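Local structure of catalase-3 (Neurospora crassa, 4AJ9) at residues 95-100 against 126-131; 132-137 against 326-331; 272-277 against 304-309. The protein breaks hydrogen peroxide down to water and dioxygen at a heme group, a reaction thought to protect cells from peroxide damage. All coordinates share one frame; numbering follows the deposited sequence.

All three contacts belong to the catalase domain and reach its large antiparallel sheet. Contacts 1 and 2 touch: strands 121-128 and 131-138 follow each other in the chain, and Phe126 N lies 2.7 Å from Phe133 O. Contact 3 joins strands 270-278 and 305-314, its centre about 17 Å from that of contact 1 and about 18 Å from that of contact 2. Contact 2 is wholly buried beside the heme and rests on a carboxylate gripping a loop. Contact 1, also largely buried, has a single hydrogen bond between its segments and an ion pair at its exposed end. Contact 3 is only partly buried and relies on backbone ladder bonds, with acidic and amide groups at its margins.

Contact 1. Residues 95-100 against 126-131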
loop_
_atom_site.group_PDB
_atom_site.type_symbol
_atom_site.label_atom_id
_atom_site.label_comp_id
_atom_site.label_asym_id
_atom_site.label_seq_id
_atom_site.Cartn_x
_atom_site.Cartn_y
_atom_site.Cartn_z
ATOM N N LYS C 95 19.966 -14.294 -34.367
ATOM C CA LYS C 95 18.780 -14.382 -33.511
ATOM C C LYS C 95 18.501 -13.039 -32.855
ATOM O O LYS C 95 19.386 -12.438 -32.256
ATOM C CB LYS C 95 18.973 -15.446 -32.437
ATOM C CG LYS C 95 17.747 -15.724 -31.580
ATOM C CD LYS C 95 17.970 -17.024 -30.807
ATOM C CE LYS C 95 16.741 -17.463 -30.035
ATOM N NZ LYS C 95 16.980 -18.817 -29.406
ATOM N N GLN C 96 17.262 -12.580 -32.967
ATOM C CA GLN C 96 16.893 -11.272 -32.443
ATOM C C GLN C 96 15.992 -11.377 -31.224
ATOM O O GLN C 96 15.082 -12.208 -31.179
ATOM C CB GLN C 96 16.222 -10.439 -33.530
ATOM C CG GLN C 96 17.104 -10.280 -34.746
ATOM C CD GLN C 96 16.665 -9.162 -35.646
ATOM O OE1 GLN C 96 15.497 -9.070 -36.013
ATOM N NE2 GLN C 96 17.609 -8.293 -36.016
ATOM N N THR C 97 16.262 -10.524 -30.240
ATOM C CA THR C 97 15.507 -10.496 -28.997
ATOM C C THR C 97 15.171 -9.052 -28.657
ATOM O O THR C 97 16.058 -8.216 -28.641
ATOM C CB THR C 97 16.346 -11.063 -27.840
ATOM O OG1 THR C 97 16.751 -12.398 -28.151
ATOM C CG2 THR C 97 15.547 -11.058 -26.525
ATOM N N PRO C 98 13.891 -8.759 -28.372
ATOM C CA PRO C 98 13.555 -7.397 -27.929
ATOM C C PRO C 98 14.274 -7.041 -26.637
ATOM O O PRO C 98 14.478 -7.909 -25.786
ATOM C CB PRO C 98 12.050 -7.467 -27.655
ATOM C CG PRO C 98 11.565 -8.721 -28.377
ATOM C CD PRO C 98 12.726 -9.660 -28.371
ATOM N N VAL C 99 14.643 -5.773 -26.492
ATOM C CA VAL C 99 15.249 -5.300 -25.254
ATOM C C VAL C 99 14.595 -4.003 -24.800
ATOM O O VAL C 99 13.949 -3.296 -25.586
ATOM C CB VAL C 99 16.775 -5.067 -25.395
ATOM C CG1 VAL C 99 17.465 -6.323 -25.934
ATOM C CG2 VAL C 99 17.070 -3.859 -26.300
ATOM N N PHE C 100 14.741 -3.707 -23.518
ATOM C CA PHE C 100 14.490 -2.361 -23.031
ATOM C C PHE C 100 15.678 -1.979 -22.177
ATOM O O PHE C 100 16.184 -2.794 -21.407
ATOM C CB PHE C 100 13.194 -2.280 -22.216
ATOM C CG PHE C 100 12.826 -0.872 -21.814
ATOM C CD1 PHE C 100 13.381 -0.286 -20.691
ATOM C CD2 PHE C 100 11.924 -0.137 -22.567
ATOM C CE1 PHE C 100 13.050 1.015 -20.318
ATOM C CE2 PHE C 100 11.584 1.174 -22.201
ATOM C CZ PHE C 100 12.155 1.744 -21.081
ATOM N N PHE C 126 16.602 -8.391 -21.622
ATOM C CA PHE C 126 16.385 -9.182 -22.826
ATOM C C PHE C 126 15.102 -9.944 -22.601
ATOM O O PHE C 126 14.996 -10.695 -21.637
ATOM C CB PHE C 126 17.516 -10.198 -23.030
ATOM C CG PHE C 126 18.883 -9.591 -23.169
ATOM C CD1 PHE C 126 19.662 -9.347 -22.048
ATOM C CD2 PHE C 126 19.418 -9.328 -24.426
ATOM C CE1 PHE C 126 20.941 -8.805 -22.174
ATOM C CE2 PHE C 126 20.707 -8.798 -24.563
ATOM C CZ PHE C 126 21.463 -8.539 -23.432
ATOM N N TYR C 127 14.117 -9.739 -23.466
ATOM C CA TYR C 127 12.870 -10.474 -23.365
ATOM C C TYR C 127 13.021 -11.763 -24.190
ATOM O O TYR C 127 12.540 -11.840 -25.327
ATOM C CB TYR C 127 11.716 -9.616 -23.901
ATOM C CG TYR C 127 11.422 -8.342 -23.128
ATOM C CD1 TYR C 127 12.111 -7.149 -23.396
ATOM C CD2 TYR C 127 10.424 -8.313 -22.160
ATOM C CE1 TYR C 127 11.816 -5.977 -22.695
ATOM C CE2 TYR C 127 10.124 -7.153 -21.460
ATOM C CZ TYR C 127 10.822 -5.989 -21.733
ATOM O OH TYR C 127 10.514 -4.846 -21.030
ATOM N N THR C 128 13.712 -12.760 -23.629
ATOM C CA THR C 128 14.065 -13.970 -24.383
ATOM C C THR C 128 12.916 -14.949 -24.435
ATOM O O THR C 128 11.943 -14.819 -23.686
ATOM C CB THR C 128 15.285 -14.707 -23.792
ATOM O OG1 THR C 128 14.862 -15.587 -22.728
ATOM C CG2 THR C 128 16.314 -13.718 -23.265
ATOM N N ASP C 129 13.023 -15.939 -25.315
ATOM C CA ASP C 129 11.963 -16.938 -25.414
ATOM C C ASP C 129 12.058 -17.956 -24.276
ATOM O O ASP C 129 11.266 -18.884 -24.211
ATOM C CB ASP C 129 11.955 -17.607 -26.789
ATOM C CG ASP C 129 13.329 -18.084 -27.211
ATOM O OD1 ASP C 129 14.142 -18.401 -26.315
ATOM O OD2 ASP C 129 13.595 -18.145 -28.435
ATOM N N GLU C 130 13.010 -17.752 -23.364
ATOM C CA GLU C 130 13.103 -18.561 -22.142
ATOM C C GLU C 130 13.087 -17.680 -20.888
ATOM O O GLU C 130 13.736 -17.983 -19.880
ATOM C CB GLU C 130 14.322 -19.505 -22.183
ATOM C CG GLU C 130 14.199 -20.532 -23.316
ATOM C CD GLU C 130 15.303 -21.584 -23.350
ATOM O OE1 GLU C 130 16.297 -21.479 -22.603
ATOM O OE2 GLU C 130 15.157 -22.538 -24.143
ATOM N N GLY C 131 12.332 -16.586 -20.967
ATOM C CA GLY C 131 12.100 -15.723 -19.825
ATOM C C GLY C 131 12.901 -14.441 -19.910
ATOM O O GLY C 131 13.766 -14.295 -20.769
#
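Pro98 O is met twice by Tyr127, once by the backbone and once by the ring. The Tyr127 N to Pro98 O hydrogen bond is 3.0 Å long and almost straight at 174°, while Tyr127 CD1 comes within 3.4 Å of Pro98 O, with the oxygen in the plane of the ring at its edge. CG of Tyr127 stands anti to the carbonyl carbon (chi1 -64°), which lays the ring along Pro98 to Phe100 and brings CE1 3.8 Å from Phe100 N; the hydroxyl beyond bonds to Ile370 O. No other hydrogen bond links the segments. Strands 96-104 and 121-128 are antiparallel neighbours in the β-barrel of the catalase fold, and Val99 and Phe126 form a non-hydrogen-bonded pair in it. Their side chains lie side by side and point the same way, Val99 CG1 3.9 Å from Phe126 CD2, with Phe75 meeting the Phe126 ring edge-to-face. Tyr127 is the centre of an inverse gamma turn, and Thr97 CG2 packs 3.3 Å from Tyr127 O. Next comes an ST turn: Thr128 OG1 accepts from Glu130 N and donates to Gly131 O at 2.6 Å. At the exposed end Lys95 and Asp129 meet tip to tip in a long salt bridge, NZ of Lys95 to OD2 of Asp129 3.6 Å, and Ser88 bonds to both, its backbone O to Lys95 NZ and its OG to Asp129 OD1.

Contact 2. Residues 132-137 against 326-331; sequences NFDIVG and ISFQPG. With HEM (protoporphyrin IX containing Fe), chain Y.
Asp134, Val136 and Phe328 carry this contact, in which strand 131-138 meets the loop 326-331 beside the heme. Asp134 reaches the loop with OD2, which accepts a hydrogen bond from Gln329 N at 3.1 Å on its anti lone pair. The same oxygen is bound by His332 ND1, and OD1 forms a salt bridge with Arg125 NE, so both oxygens of this buried carboxylate have partners. Its CG lies anti to the carbonyl carbon (chi1 -64°), bringing the group across the Phe328 side chain at about a right angle; carboxylate and ring planes are 66° apart, and Asp134 OD2 approaches Phe328 CD1 obliquely at 3.7 Å. An alanine in place of Asp134 would probably leave Gln329 N and His332 ND1 without their shared partner and the Arg125 charge without its mate, and free the loop backbone to shift. On its other flank Phe328 meets the heme: CD2 lies 3.3 Å from heme O1A, the propionate oxygen sitting at the ring edge near its plane, while Arg125 makes a cation-pi contact with the ring. Val136 divides its two methyls between cofactor and loop. CG1, anti to the backbone N (chi1 -176°), lies over the face of a pyrrole ring, 3.6 Å from heme C3A; CG2 packs 3.9 Å from Phe328 CB and 4.1 Å from Pro330 CD. The strand and loop thus line one part of the heme pocket. Strand 131-138 is flanked in the sheet by strand 121-128, and Gln329 and Pro330 rest on helix 343-360, where Pro330 touches Tyr352, by similarity the axial ligand of the heme iron.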
loop_
_atom_site.group_PDB
_atom_site.type_symbol
_atom_site.label_atom_id
_atom_site.label_comp_id
_atom_site.label_asym_id
_atom_site.label_seq_id
_atom_site.Cartn_x
_atom_site.Cartn_y
_atom_site.Cartn_z
ATOM N N ASN C 132 12.612 -13.505 -19.017
ATOM C CA ASN C 132 13.340 -12.252 -19.001
ATOM C C ASN C 132 14.711 -12.426 -18.371
ATOM O O ASN C 132 14.822 -12.994 -17.288
ATOM C CB ASN C 132 12.557 -11.183 -18.228
ATOM C CG ASN C 132 11.301 -10.762 -18.944
ATOM O OD1 ASN C 132 11.157 -11.003 -20.142
ATOM N ND2 ASN C 132 10.376 -10.132 -18.215
ATOM N N PHE C 133 15.738 -11.934 -19.066
ATOM C CA PHE C 133 17.103 -11.892 -18.560
ATOM C C PHE C 133 17.573 -10.443 -18.477
ATOM O O PHE C 133 17.592 -9.741 -19.477
ATOM C CB PHE C 133 18.042 -12.680 -19.484
ATOM C CG PHE C 133 19.486 -12.600 -19.080
ATOM C CD1 PHE C 133 19.880 -12.967 -17.807
ATOM C CD2 PHE C 133 20.453 -12.156 -19.974
ATOM C CE1 PHE C 133 21.224 -12.892 -17.417
ATOM C CE2 PHE C 133 21.798 -12.093 -19.601
ATOM C CZ PHE C 133 22.182 -12.458 -18.316
ATOM N N ASP C 134 17.928 -9.990 -17.283
ATOM C CA ASP C 134 18.360 -8.607 -17.106
ATOM C C ASP C 134 19.840 -8.595 -16.763
ATOM O O ASP C 134 20.299 -9.360 -15.891
ATOM C CB ASP C 134 17.637 -7.922 -15.942
ATOM C CG ASP C 134 16.139 -7.784 -16.144
ATOM O OD1 ASP C 134 15.615 -8.064 -17.246
ATOM O OD2 ASP C 134 15.489 -7.368 -15.160
ATOM N N ILE C 135 20.577 -7.733 -17.451
ATOM C CA ILE C 135 21.909 -7.364 -17.021
ATOM C C ILE C 135 21.797 -5.968 -16.431
ATOM O O ILE C 135 21.638 -4.970 -17.146
ATOM C CB ILE C 135 22.921 -7.376 -18.185
ATOM C CG1 ILE C 135 23.098 -8.811 -18.712
ATOM C CG2 ILE C 135 24.238 -6.785 -17.735
ATOM C CD1 ILE C 135 23.967 -8.907 -19.981
ATOM N N VAL C 136 21.845 -5.903 -15.115
ATOM C CA VAL C 136 21.639 -4.638 -14.411
ATOM C C VAL C 136 23.007 -4.061 -14.099
ATOM O O VAL C 136 23.596 -4.354 -13.058
ATOM C CB VAL C 136 20.825 -4.849 -13.115
ATOM C CG1 VAL C 136 20.531 -3.504 -12.421
ATOM C CG2 VAL C 136 19.532 -5.594 -13.428
ATOM N N GLY C 137 23.518 -3.260 -15.027
ATOM C CA GLY C 137 24.894 -2.790 -14.959
ATOM C C GLY C 137 25.057 -1.303 -14.707
ATOM O O GLY C 137 24.069 -0.586 -14.586
ATOM N N ILE C 326 9.051 0.008 -15.157
ATOM C CA ILE C 326 9.872 -1.181 -15.379
ATOM C C ILE C 326 10.702 -1.529 -14.130
ATOM O O ILE C 326 11.270 -0.650 -13.485
ATOM C CB ILE C 326 10.767 -1.084 -16.635
ATOM C CG1 ILE C 326 11.250 -2.487 -17.037
ATOM C CG2 ILE C 326 11.909 -0.078 -16.412
ATOM C CD1 ILE C 326 11.999 -2.553 -18.403
ATOM N N SER C 327 10.745 -2.819 -13.801
ATOM C CA SER C 327 11.346 -3.300 -12.557
ATOM C C SER C 327 12.468 -4.276 -12.877
ATOM O O SER C 327 12.201 -5.461 -13.129
ATOM C CB SER C 327 10.286 -4.048 -11.733
ATOM O OG SER C 327 9.218 -3.197 -11.350
ATOM N N PHE C 328 13.712 -3.801 -12.871
ATOM C CA PHE C 328 14.857 -4.665 -13.177
ATOM C C PHE C 328 15.234 -5.499 -11.960
ATOM O O PHE C 328 14.976 -5.096 -10.825
ATOM C CB PHE C 328 16.071 -3.839 -13.613
ATOM C CG PHE C 328 15.931 -3.205 -14.976
ATOM C CD1 PHE C 328 16.265 -3.917 -16.128
ATOM C CD2 PHE C 328 15.511 -1.890 -15.103
ATOM C CE1 PHE C 328 16.148 -3.326 -17.375
ATOM C CE2 PHE C 328 15.392 -1.303 -16.357
ATOM C CZ PHE C 328 15.715 -2.027 -17.484
ATOM N N GLN C 329 15.843 -6.657 -12.207
ATOM C CA GLN C 329 16.343 -7.529 -11.142
ATOM C C GLN C 329 17.520 -8.368 -11.643
ATOM O O GLN C 329 17.410 -9.037 -12.674
ATOM C CB GLN C 329 15.275 -8.518 -10.685
ATOM C CG GLN C 329 14.035 -7.955 -10.002
ATOM C CD GLN C 329 13.176 -9.091 -9.465
ATOM O OE1 GLN C 329 13.686 -9.999 -8.820
ATOM N NE2 GLN C 329 11.880 -9.061 -9.758
ATOM N N PRO C 330 18.641 -8.359 -10.904
ATOM C CA PRO C 330 19.723 -9.275 -11.269
ATOM C C PRO C 330 19.287 -10.717 -11.027
ATOM O O PRO C 330 19.936 -11.640 -11.523
ATOM C CB PRO C 330 20.866 -8.881 -10.326
ATOM C CG PRO C 330 20.490 -7.576 -9.769
ATOM C CD PRO C 330 19.005 -7.491 -9.777
ATOM N N GLY C 331 18.179 -10.921 -10.311
ATOM C CA GLY C 331 17.662 -12.273 -10.131
ATOM C C GLY C 331 16.892 -12.753 -11.356
ATOM O O GLY C 331 16.469 -13.908 -11.446
HETATM C CHA HEM Y . 18.691 -0.000 -8.787
HETATM C CHB HEM Y . 23.029 -1.136 -10.680
HETATM C CHC HEM Y . 24.500 -2.619 -6.309
HETATM C CHD HEM Y . 19.950 -2.312 -4.673
HETATM C C1A HEM Y . 19.740 -0.129 -9.680
HETATM C C2A HEM Y . 19.749 0.282 -11.079
HETATM C C3A HEM Y . 20.955 -0.020 -11.591
HETATM C C4A HEM Y . 21.740 -0.650 -10.547
HETATM C CMA HEM Y . 21.450 0.222 -13.037
HETATM C CAA HEM Y . 18.579 0.994 -11.810
HETATM C CBA HEM Y . 17.758 0.022 -12.651
HETATM C CGA HEM Y . 16.718 0.810 -13.404
HETATM O O1A HEM Y . 15.515 0.707 -13.061
HETATM O O2A HEM Y . 17.093 1.554 -14.349
HETATM C C1B HEM Y . 23.790 -1.694 -9.671
HETATM C C2B HEM Y . 25.101 -2.299 -9.828
HETATM C C3B HEM Y . 25.523 -2.691 -8.616
HETATM C C4B HEM Y . 24.478 -2.370 -7.664
HETATM C CMB HEM Y . 25.822 -2.403 -11.192
HETATM C CAB HEM Y . 26.831 -3.421 -8.227
HETATM C CBB HEM Y . 27.479 -4.182 -9.118
HETATM C C1C HEM Y . 23.378 -2.741 -5.524
HETATM C C2C HEM Y . 23.300 -3.422 -4.240
HETATM C C3C HEM Y . 22.045 -3.306 -3.800
HETATM C C4C HEM Y . 21.282 -2.599 -4.797
HETATM C CMC HEM Y . 24.479 -4.095 -3.512
HETATM C CAC HEM Y . 21.420 -3.881 -2.523
HETATM C CBC HEM Y . 21.868 -5.043 -2.044
HETATM C C1D HEM Y . 19.194 -1.658 -5.600
HETATM C C2D HEM Y . 17.794 -1.364 -5.435
HETATM C C3D HEM Y . 17.402 -0.641 -6.716
HETATM C C4D HEM Y . 18.598 -0.580 -7.528
HETATM C CMD HEM Y . 16.917 -1.715 -4.215
HETATM C CAD HEM Y . 16.008 -0.106 -7.079
HETATM C CBD HEM Y . 15.341 -1.166 -7.948
HETATM C CGD HEM Y . 13.922 -0.757 -8.239
HETATM O O1D HEM Y . 13.355 -1.261 -9.238
HETATM O O2D HEM Y . 13.375 0.093 -7.491
HETATM N NA HEM Y . 20.968 -0.695 -9.400
HETATM N NB HEM Y . 23.447 -1.762 -8.345
HETATM N NC HEM Y . 22.125 -2.257 -5.831
HETATM N ND HEM Y . 19.633 -1.194 -6.834
HETATM FE FE HEM Y . 21.529 -1.562 -7.665
#

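Contact 3. Residues 272-277 against 304-309; sequences ELAVQL and LQVLGE
Leu273 faces both Leu307 and Gly308, a classic β-bulge in the antiparallel pairing of strands 270-278 and 305-314. Leu273 O takes two backbone donors, a short bond from Leu307 N at 2.7 Å and a weak one from Gly308 N at 3.4 Å, and Leu273 N returns a bond to Gly308 O. Beyond the bulge the regular ladder resumes, Val275 and Gln305 exchanging two bonds of 2.9 Å between N and O. The tight part is apolar: Val275 and Leu307 cross at about a right angle, Val275 CG1 3.8 Å from Leu307 CD1, and Val226 and Trp228 of strand 223-232 pack on Val275. On the face of Ala274, its CB lies 4.0 Å from Leu304 CB.

Toward the ends the packing gives way to polar chains. Glu272 slants past Val306, and its OE2 stands 4.4 Å from Glu309 OE2, a like-charge approach that would probably make it harder for both to be ionised at once; Lys233 gives Glu272 only a weak, long ion pair. At the other end exposed Gln305 extends its amide across Leu277, where one water accepts from Gln305 NE2 at 2.7 Å and from Leu277 N at 3.0 Å.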
loop_
_atom_site.group_PDB
_atom_site.type_symbol
_atom_site.label_atom_id
_atom_site.label_comp_id
_atom_site.label_asym_id
_atom_site.label_seq_id
_atom_site.Cartn_x
_atom_site.Cartn_y
_atom_site.Cartn_z
ATOM N N GLU C 272 27.966 -3.060 -28.691
ATOM C CA GLU C 272 28.249 -4.481 -28.855
ATOM C C GLU C 272 28.281 -5.134 -27.482
ATOM O O GLU C 272 28.795 -4.555 -26.525
ATOM C CB GLU C 272 29.545 -4.707 -29.646
ATOM C CG GLU C 272 29.315 -4.629 -31.170
ATOM C CD GLU C 272 30.589 -4.606 -31.978
ATOM O OE1 GLU C 272 31.674 -4.419 -31.394
ATOM O OE2 GLU C 272 30.497 -4.776 -33.212
ATOM N N LEU C 273 27.686 -6.317 -27.378
ATOM C CA LEU C 273 27.803 -7.120 -26.169
ATOM C C LEU C 273 29.084 -7.933 -26.276
ATOM O O LEU C 273 29.258 -8.681 -27.227
ATOM C CB LEU C 273 26.623 -8.089 -26.046
ATOM C CG LEU C 273 26.636 -8.947 -24.773
ATOM C CD1 LEU C 273 26.664 -8.073 -23.522
ATOM C CD2 LEU C 273 25.441 -9.884 -24.747
ATOM N N ALA C 274 29.970 -7.790 -25.298
ATOM C CA ALA C 274 31.212 -8.543 -25.299
ATOM C C ALA C 274 31.396 -9.178 -23.935
ATOM O O ALA C 274 30.822 -8.712 -22.944
ATOM C CB ALA C 274 32.383 -7.633 -25.630
ATOM N N VAL C 275 32.188 -10.242 -23.886
ATOM C CA VAL C 275 32.460 -10.930 -22.627
ATOM C C VAL C 275 33.950 -11.191 -22.446
ATOM O O VAL C 275 34.697 -11.368 -23.412
ATOM C CB VAL C 275 31.755 -12.301 -22.553
ATOM C CG1 VAL C 275 30.230 -12.131 -22.414
ATOM C CG2 VAL C 275 32.109 -13.148 -23.771
ATOM N N GLN C 276 34.377 -11.215 -21.197
ATOM C CA GLN C 276 35.651 -11.823 -20.867
ATOM C C GLN C 276 35.292 -13.189 -20.316
ATOM O O GLN C 276 34.342 -13.310 -19.559
ATOM C CB GLN C 276 36.388 -10.987 -19.826
ATOM C CG GLN C 276 36.860 -9.642 -20.369
ATOM C CD GLN C 276 37.514 -8.783 -19.304
ATOM O OE1 GLN C 276 36.835 -8.222 -18.440
ATOM N NE2 GLN C 276 38.838 -8.672 -19.361
ATOM N N LEU C 277 36.030 -14.219 -20.713
ATOM C CA LEU C 277 35.742 -15.571 -20.263
ATOM C C LEU C 277 36.931 -16.126 -19.477
ATOM O O LEU C 277 38.063 -16.090 -19.952
ATOM C CB LEU C 277 35.396 -16.463 -21.464
ATOM C CG LEU C 277 34.122 -16.025 -22.198
ATOM C CD1 LEU C 277 33.903 -16.755 -23.527
ATOM C CD2 LEU C 277 32.922 -16.211 -21.277
ATOM N N LEU C 304 38.285 -8.827 -24.816
ATOM C CA LEU C 304 36.845 -8.821 -25.032
ATOM C C LEU C 304 36.493 -9.687 -26.226
ATOM O O LEU C 304 37.147 -9.627 -27.266
ATOM C CB LEU C 304 36.344 -7.393 -25.265
ATOM C CG LEU C 304 36.633 -6.418 -24.121
ATOM C CD1 LEU C 304 36.322 -4.985 -24.517
ATOM C CD2 LEU C 304 35.847 -6.823 -22.892
ATOM N N GLN C 305 35.457 -10.497 -26.069
ATOM C CA GLN C 305 34.958 -11.304 -27.171
ATOM C C GLN C 305 33.523 -10.892 -27.440
ATOM O O GLN C 305 32.649 -11.054 -26.580
ATOM C CB GLN C 305 35.066 -12.792 -26.832
ATOM C CG GLN C 305 36.462 -13.191 -26.355
ATOM C CD GLN C 305 36.590 -14.674 -26.098
ATOM O OE1 GLN C 305 36.287 -15.492 -26.964
ATOM N NE2 GLN C 305 37.027 -15.030 -24.898
ATOM N N VAL C 306 33.292 -10.324 -28.619
ATOM C CA VAL C 306 31.982 -9.789 -28.984
ATOM C C VAL C 306 30.978 -10.906 -29.296
ATOM O O VAL C 306 31.256 -11.805 -30.088
ATOM C CB VAL C 306 32.096 -8.812 -30.186
ATOM C CG1 VAL C 306 30.720 -8.329 -30.635
ATOM C CG2 VAL C 306 32.999 -7.630 -29.837
ATOM N N LEU C 307 29.810 -10.854 -28.661
ATOM C CA LEU C 307 28.793 -11.882 -28.857
ATOM C C LEU C 307 27.661 -11.408 -29.758
ATOM O O LEU C 307 26.981 -12.213 -30.402
ATOM C CB LEU C 307 28.208 -12.339 -27.502
ATOM C CG LEU C 307 29.147 -12.997 -26.485
ATOM C CD1 LEU C 307 28.356 -13.608 -25.321
ATOM C CD2 LEU C 307 30.007 -14.065 -27.145
ATOM N N GLY C 308 27.450 -10.100 -29.797
ATOM C CA GLY C 308 26.381 -9.541 -30.602
ATOM C C GLY C 308 26.229 -8.044 -30.435
ATOM O O GLY C 308 27.118 -7.362 -29.898
ATOM N N GLU C 309 25.101 -7.520 -30.906
ATOM C CA GLU C 309 24.890 -6.078 -30.868
ATOM C C GLU C 309 23.466 -5.735 -30.483
ATOM O O GLU C 309 22.522 -6.407 -30.900
ATOM C CB GLU C 309 25.202 -5.462 -32.231
ATOM C CG GLU C 309 25.068 -3.941 -32.259
ATOM C CD GLU C 309 25.612 -3.315 -33.537
ATOM O OE1 GLU C 309 24.978 -3.476 -34.598
ATOM O OE2 GLU C 309 26.669 -2.653 -33.480
HETATM O O HOH W 1 37.959 -13.514 -22.847
#